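Local coordinates for small ribosomal subunit protein bS6 (Thermotoga maritima, PDB 1VMB), which probably binds 16S ribosomal RNA together with protein bS18 as a structural constituent of the small ribosomal subunit, at residues Arg42-Val51 with Asn89-Tyr97. Sequence-based numbering, arbitrary orientation. Where two conformers were deposited one is given.
With EDO (1,2-ethanediol), chain B.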
ATOM      1  N   ARG A  42      -2.734  -7.535   7.115  1.00 21.42           N
ATOM      2  CA  ARG A  42      -2.895  -8.503   6.041  1.00 21.21           C
ATOM      3  C   ARG A  42      -2.133  -8.035   4.812  1.00 22.19           C
ATOM      4  O   ARG A  42      -1.441  -8.830   4.168  1.00 21.93           O
ATOM      5  CB  ARG A  42      -4.352  -8.706   5.686  1.00 19.74           C
ATOM      6  CG  ARG A  42      -5.099  -9.392   6.772  1.00 21.82           C
ATOM      7  CD  ARG A  42      -6.522  -9.675   6.314  1.00 25.26           C
ATOM      8  NE  ARG A  42      -7.318 -10.372   7.321  1.00 26.99           N
ATOM      9  CZ  ARG A  42      -8.154  -9.714   8.103  1.00 29.68           C
ATOM     10  NH1 ARG A  42      -8.274  -8.367   7.988  1.00 32.53           N
ATOM     11  NH2 ARG A  42      -8.875 -10.344   8.986  1.00 25.84           N
ATOM     12  N   VAL A  43      -2.228  -6.737   4.508  1.00 21.52           N
ATOM     13  CA  VAL A  43      -1.453  -6.212   3.370  1.00 21.79           C
ATOM     14  C   VAL A  43       0.038  -6.435   3.573  1.00 21.33           C
ATOM     15  O   VAL A  43       0.726  -6.860   2.630  1.00 22.27           O
ATOM     16  CB  VAL A  43      -1.834  -4.727   3.033  1.00 22.08           C
ATOM     17  CG1 VAL A  43      -0.940  -4.190   1.972  1.00 22.71           C
ATOM     18  CG2 VAL A  43      -3.304  -4.589   2.574  1.00 24.07           C
ATOM     19  N   LYS A  44       0.558  -6.129   4.753  1.00 21.86           N
ATOM     20  CA  LYS A  44       1.976  -6.353   5.045  1.00 21.89           C
ATOM     21  C   LYS A  44       2.332  -7.790   4.763  1.00 22.06           C
ATOM     22  O   LYS A  44       3.351  -8.051   4.168  1.00 21.72           O
ATOM     23  CB  LYS A  44       2.329  -6.018   6.484  1.00 22.64           C
ATOM     24  CG  LYS A  44       2.295  -4.522   6.714  1.00 22.66           C
ATOM     25  CD  LYS A  44       2.058  -4.158   8.172  1.00 25.21           C
ATOM     26  CE  LYS A  44       3.165  -4.609   9.030  1.00 28.87           C
ATOM     27  NZ  LYS A  44       3.135  -4.112  10.492  1.00 28.27           N
ATOM     28  N   LYS A  45       1.527  -8.730   5.266  1.00 19.85           N
ATOM     29  CA  LYS A  45       1.815 -10.145   5.072  1.00 20.47           C
ATOM     30  C   LYS A  45       1.749 -10.580   3.603  1.00 20.53           C
ATOM     31  O   LYS A  45       2.561 -11.423   3.123  1.00 22.12           O
ATOM     32  CB  LYS A  45       0.859 -10.987   5.917  1.00 21.11           C
ATOM     33  CG  LYS A  45       1.257 -11.061   7.414  1.00 22.05           C
ATOM     34  CD  LYS A  45       2.567 -11.756   7.595  1.00 27.24           C
ATOM     35  CE  LYS A  45       2.873 -11.967   9.008  1.00 29.47           C
ATOM     36  NZ  LYS A  45       4.050 -12.868   9.208  1.00 35.34           N
ATOM     37  N   ILE A  46       0.827 -10.005   2.848  1.00 20.89           N
ATOM     38  CA  ILE A  46       0.786 -10.271   1.399  1.00 21.16           C
ATOM     39  C   ILE A  46       2.102  -9.821   0.707  1.00 22.01           C
ATOM     40  O   ILE A  46       2.679 -10.568  -0.107  1.00 22.56           O
ATOM     41  CB  ILE A  46      -0.410  -9.596   0.727  1.00 21.69           C
ATOM     42  CG1 ILE A  46      -1.716 -10.237   1.221  1.00 21.82           C
ATOM     43  CG2 ILE A  46      -0.293  -9.666  -0.772  1.00 23.70           C
ATOM     44  CD1 ILE A  46      -1.940 -11.585   0.738  1.00 22.29           C
ATOM     45  N   ILE A  47       2.545  -8.610   1.018  1.00 21.74           N
ATOM     46  CA  ILE A  47       3.834  -8.129   0.507  1.00 22.64           C
ATOM     47  C   ILE A  47       4.998  -9.039   0.950  1.00 21.60           C
ATOM     48  O   ILE A  47       5.839  -9.437   0.100  1.00 22.69           O
ATOM     49  CB  ILE A  47       4.048  -6.642   0.867  1.00 22.88           C
ATOM     50  CG1 ILE A  47       3.015  -5.755   0.159  1.00 22.35           C
ATOM     51  CG2 ILE A  47       5.483  -6.177   0.535  1.00 22.91           C
ATOM     52  CD1 ILE A  47       2.887  -4.382   0.814  1.00 23.37           C
ATOM     53  N   GLU A  48       5.094  -9.405   2.235  1.00 21.98           N
ATOM     54  CA  GLU A  48       6.177 -10.224   2.721  1.00 22.60           C
ATOM     55  C   GLU A  48       6.222 -11.643   2.126  1.00 22.18           C
ATOM     56  O   GLU A  48       7.283 -12.105   1.677  1.00 22.76           O
ATOM     57  CB  GLU A  48       6.190 -10.234   4.263  1.00 22.40           C
ATOM     58  CG  GLU A  48       6.487  -8.847   4.848  1.00 23.81           C
ATOM     59  CD  GLU A  48       6.257  -8.678   6.353  1.00 27.56           C
ATOM     60  OE1 GLU A  48       5.402  -9.402   6.897  1.00 28.72           O
ATOM     61  OE2 GLU A  48       6.988  -7.829   6.955  1.00 34.65           O
ATOM     62  N   GLU A  49       5.081 -12.326   2.171  1.00 20.71           N
ATOM     63  CA  GLU A  49       4.958 -13.747   1.904  1.00 21.32           C
ATOM     64  C   GLU A  49       4.604 -14.090   0.446  1.00 20.56           C
ATOM     65  O   GLU A  49       4.937 -15.186  -0.012  1.00 21.57           O
ATOM     66  CB  GLU A  49       3.881 -14.349   2.825  1.00 20.45           C
ATOM     67  CG  GLU A  49       4.266 -14.172   4.293  1.00 22.25           C
ATOM     68  CD  GLU A  49       3.352 -14.865   5.288  1.00 26.25           C
ATOM     69  OE1 GLU A  49       2.219 -15.271   4.918  1.00 32.52           O
ATOM     70  OE2 GLU A  49       3.795 -14.986   6.448  1.00 30.85           O
ATOM     71  N   ARG A  50       3.933 -13.178  -0.257  1.00 21.43           N
ATOM     72  CA  ARG A  50       3.464 -13.460  -1.647  1.00 21.10           C
ATOM     73  C   ARG A  50       4.221 -12.633  -2.732  1.00 21.75           C
ATOM     74  O   ARG A  50       4.718 -13.209  -3.719  1.00 22.47           O
ATOM     75  CB  ARG A  50       1.947 -13.352  -1.747  0.50 21.04           C
ATOM     76  CG  ARG A  50       1.268 -14.321  -0.786  0.50 20.32           C
ATOM     77  CD  ARG A  50       1.595 -15.784  -0.992  0.50 19.13           C
ATOM     78  NE  ARG A  50       0.763 -16.586  -0.077  0.50 20.65           N
ATOM     79  CZ  ARG A  50       0.413 -17.859  -0.241  0.50 18.63           C
ATOM     80  NH1 ARG A  50       0.751 -18.568  -1.328  0.50 18.17           N
ATOM     81  NH2 ARG A  50      -0.354 -18.411   0.700  0.50 17.73           N
ATOM     82  N   VAL A  51       4.312 -11.313  -2.512  1.00 22.04           N
ATOM     83  CA  VAL A  51       5.131 -10.443  -3.351  1.00 22.78           C
ATOM     84  C   VAL A  51       6.617 -10.802  -3.169  1.00 22.30           C
ATOM     85  O   VAL A  51       7.437 -10.607  -4.093  1.00 24.04           O
ATOM     86  CB  VAL A  51       4.893  -8.952  -3.038  1.00 21.76           C
ATOM     87  CG1 VAL A  51       5.792  -8.038  -3.845  1.00 23.42           C
ATOM     88  CG2 VAL A  51       3.412  -8.579  -3.223  1.00 21.01           C
ATOM     89  N   ASN A  89       6.473 -10.427  -8.690  1.00 24.87           N
ATOM     90  CA  ASN A  89       5.255 -10.935  -8.081  1.00 23.87           C
ATOM     91  C   ASN A  89       4.299  -9.845  -7.588  1.00 22.41           C
ATOM     92  O   ASN A  89       3.515 -10.041  -6.640  1.00 20.96           O
ATOM     93  CB  ASN A  89       5.587 -11.961  -7.005  1.00 24.02           C
ATOM     94  CG  ASN A  89       6.144 -13.242  -7.616  1.00 28.37           C
ATOM     95  OD1 ASN A  89       5.421 -14.041  -8.227  1.00 30.44           O
ATOM     96  ND2 ASN A  89       7.427 -13.363  -7.576  1.00 28.06           N
ATOM     97  N   LEU A  90       4.313  -8.695  -8.251  1.00 22.02           N
ATOM     98  CA  LEU A  90       3.487  -7.594  -7.810  1.00 24.40           C
ATOM     99  C   LEU A  90       2.008  -7.927  -7.952  1.00 24.53           C
ATOM    100  O   LEU A  90       1.175  -7.360  -7.265  1.00 22.92           O
ATOM    101  CB  LEU A  90       3.742  -6.345  -8.618  1.00 25.13           C
ATOM    102  CG  LEU A  90       5.137  -5.745  -8.477  1.00 28.39           C
ATOM    103  CD1 LEU A  90       5.302  -4.649  -9.549  1.00 33.77           C
ATOM    104  CD2 LEU A  90       5.216  -5.200  -7.065  1.00 28.88           C
ATOM    105  N   GLN A  91       1.664  -8.782  -8.890  1.00 24.78           N
ATOM    106  CA  GLN A  91       0.243  -9.139  -9.028  1.00 24.85           C
ATOM    107  C   GLN A  91      -0.385  -9.764  -7.769  1.00 24.33           C
ATOM    108  O   GLN A  91      -1.622  -9.703  -7.585  1.00 24.05           O
ATOM    109  CB  GLN A  91       0.063 -10.093 -10.189  1.00 25.62           C
ATOM    110  CG  GLN A  91       0.588 -11.480  -9.890  1.00 30.45           C
ATOM    111  CD  GLN A  91       2.124 -11.667 -10.018  1.00 32.54           C
ATOM    112  OE1 GLN A  91       2.888 -10.727 -10.417  1.00 31.41           O
ATOM    113  NE2 GLN A  91       2.564 -12.907  -9.745  1.00 34.51           N
ATOM    114  N   GLU A  92       0.444 -10.340  -6.889  1.00 23.02           N
ATOM    115  CA  GLU A  92      -0.026 -10.883  -5.630  1.00 22.62           C
ATOM    116  C   GLU A  92      -0.699  -9.801  -4.794  1.00 23.50           C
ATOM    117  O   GLU A  92      -1.706 -10.019  -4.127  1.00 23.62           O
ATOM    118  CB  GLU A  92       1.114 -11.558  -4.846  1.00 22.12           C
ATOM    119  CG  GLU A  92       1.684 -12.767  -5.507  1.00 23.63           C
ATOM    120  CD  GLU A  92       0.796 -13.996  -5.476  1.00 23.99           C
ATOM    121  OE1 GLU A  92      -0.254 -14.018  -4.793  1.00 20.62           O
ATOM    122  OE2 GLU A  92       1.187 -14.959  -6.138  1.00 25.68           O
ATOM    123  N   LEU A  93      -0.117  -8.616  -4.808  1.00 24.40           N
ATOM    124  CA  LEU A  93      -0.689  -7.509  -4.058  1.00 23.59           C
ATOM    125  C   LEU A  93      -1.916  -6.969  -4.743  1.00 22.81           C
ATOM    126  O   LEU A  93      -2.967  -6.800  -4.119  1.00 23.70           O
ATOM    127  CB  LEU A  93       0.358  -6.441  -3.874  1.00 23.56           C
ATOM    128  CG  LEU A  93      -0.079  -5.150  -3.184  1.00 24.53           C
ATOM    129  CD1 LEU A  93      -0.505  -5.398  -1.761  1.00 24.72           C
ATOM    130  CD2 LEU A  93       1.048  -4.125  -3.201  1.00 25.68           C
ATOM    131  N   GLU A  94      -1.830  -6.771  -6.042  1.00 24.28           N
ATOM    132  CA  GLU A  94      -2.974  -6.312  -6.787  1.00 23.20           C
ATOM    133  C   GLU A  94      -4.170  -7.204  -6.628  1.00 23.40           C
ATOM    134  O   GLU A  94      -5.311  -6.742  -6.407  1.00 24.25           O
ATOM    135  CB  GLU A  94      -2.559  -6.216  -8.243  1.00 23.20           C
ATOM    136  CG  GLU A  94      -3.688  -5.856  -9.172  1.00 24.93           C
ATOM    137  CD  GLU A  94      -4.128  -4.412  -9.100  1.00 28.53           C
ATOM    138  OE1 GLU A  94      -3.401  -3.575  -8.518  1.00 30.56           O
ATOM    139  OE2 GLU A  94      -5.220  -4.142  -9.677  1.00 28.57           O
ATOM    140  N   ASN A  95      -3.930  -8.507  -6.708  1.00 22.64           N
ATOM    141  CA  ASN A  95      -5.014  -9.498  -6.556  1.00 23.47           C
ATOM    142  C   ASN A  95      -5.623  -9.523  -5.165  1.00 22.92           C
ATOM    143  O   ASN A  95      -6.841  -9.705  -5.028  1.00 23.57           O
ATOM    144  CB  ASN A  95      -4.541 -10.871  -6.988  1.00 22.72           C
ATOM    145  CG  ASN A  95      -4.391 -10.968  -8.491  1.00 25.97           C
ATOM    146  OD1 ASN A  95      -4.787 -10.062  -9.231  1.00 25.65           O
ATOM    147  ND2 ASN A  95      -3.822 -12.055  -8.947  1.00 29.10           N
ATOM    148  N   PHE A  96      -4.838  -9.324  -4.112  1.00 22.81           N
ATOM    149  CA  PHE A  96      -5.411  -9.142  -2.749  1.00 22.78           C
ATOM    150  C   PHE A  96      -6.372  -7.951  -2.737  1.00 23.09           C
ATOM    151  O   PHE A  96      -7.505  -8.031  -2.272  1.00 20.72           O
ATOM    152  CB  PHE A  96      -4.314  -8.925  -1.681  1.00 23.15           C
ATOM    153  CG  PHE A  96      -4.887  -8.650  -0.326  1.00 23.12           C
ATOM    154  CD1 PHE A  96      -5.379  -9.671   0.376  1.00 21.31           C
ATOM    155  CD2 PHE A  96      -4.934  -7.352   0.186  1.00 25.02           C
ATOM    156  CE1 PHE A  96      -5.949  -9.444   1.630  1.00 23.26           C
ATOM    157  CE2 PHE A  96      -5.551  -7.112   1.434  1.00 25.52           C
ATOM    158  CZ  PHE A  96      -6.036  -8.188   2.115  1.00 24.06           C
ATOM    159  N   TYR A  97      -5.909  -6.825  -3.245  1.00 23.12           N
ATOM    160  CA  TYR A  97      -6.792  -5.640  -3.272  1.00 23.00           C
ATOM    161  C   TYR A  97      -8.089  -5.894  -4.051  1.00 22.72           C
ATOM    162  O   TYR A  97      -9.192  -5.527  -3.589  1.00 22.62           O
ATOM    163  CB  TYR A  97      -6.047  -4.451  -3.900  1.00 23.48           C
ATOM    164  CG  TYR A  97      -4.901  -3.846  -3.129  1.00 24.03           C
ATOM    165  CD1 TYR A  97      -4.976  -3.590  -1.763  1.00 21.43           C
ATOM    166  CD2 TYR A  97      -3.760  -3.401  -3.798  1.00 22.79           C
ATOM    167  CE1 TYR A  97      -3.945  -2.991  -1.046  1.00 25.30           C
ATOM    168  CE2 TYR A  97      -2.718  -2.763  -3.079  1.00 24.21           C
ATOM    169  CZ  TYR A  97      -2.807  -2.585  -1.723  1.00 24.54           C
ATOM    170  OH  TYR A  97      -1.820  -1.940  -1.071  1.00 25.26           O
TER
HETATM  171  C1  EDO B 129      -1.773 -14.805   2.663  1.00 26.41           C
HETATM  172  O1  EDO B 129      -1.885 -16.090   2.030  1.00 22.56           O
HETATM  173  C2  EDO B 129      -0.342 -14.390   3.037  1.00 25.59           C
HETATM  174  O2  EDO B 129       0.665 -15.320   2.592  1.00 27.84           O
HETATM  175  O   HOH W   1       8.106  -9.342  -6.527  1.00 21.78           O
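I46 lays its CG1 over one face of the F96 ring, a CH-pi contact 4.2 Å from CG1 to the ring centroid and 28° off the normal. Its other branch, CG2, points the opposite way from the backbone N and rests 3.7 Å from the carbonyl O of E92; a beta-branched residue can thus cover ring and backbone at once. With an alanine here, the F96 face would probably lose its aliphatic cover, leaving the ring freer to turn. V43, also branched at CB, packs in two directions: CG2 against F96 CE2 at 3.6 Å, CG1 against both L93 CD1 and Y97 OH. L93 is a knob in the hole formed by V43, I46, I47 and V51, and is long enough to fill it: with chi1 at 176°, CG lies trans to the backbone N and CD1 is carried to V43 CG1 and I47 CG1, while V51 CG2 packs 3.8 Å from L93 CB. Segments 42-51 and 91-97 run roughly antiparallel, 142° between their N-to-C directions, on one face of the four-stranded antiparallel sheet, the split beta-alpha-beta (ferredoxin-like) fold of S6. Beneath them V43 and I47 touch I81, and Y97 OH is hydrogen-bonded to S23 OG. Toward the C-terminal end of helix 33-51, a water bridges V51 O and N89 N.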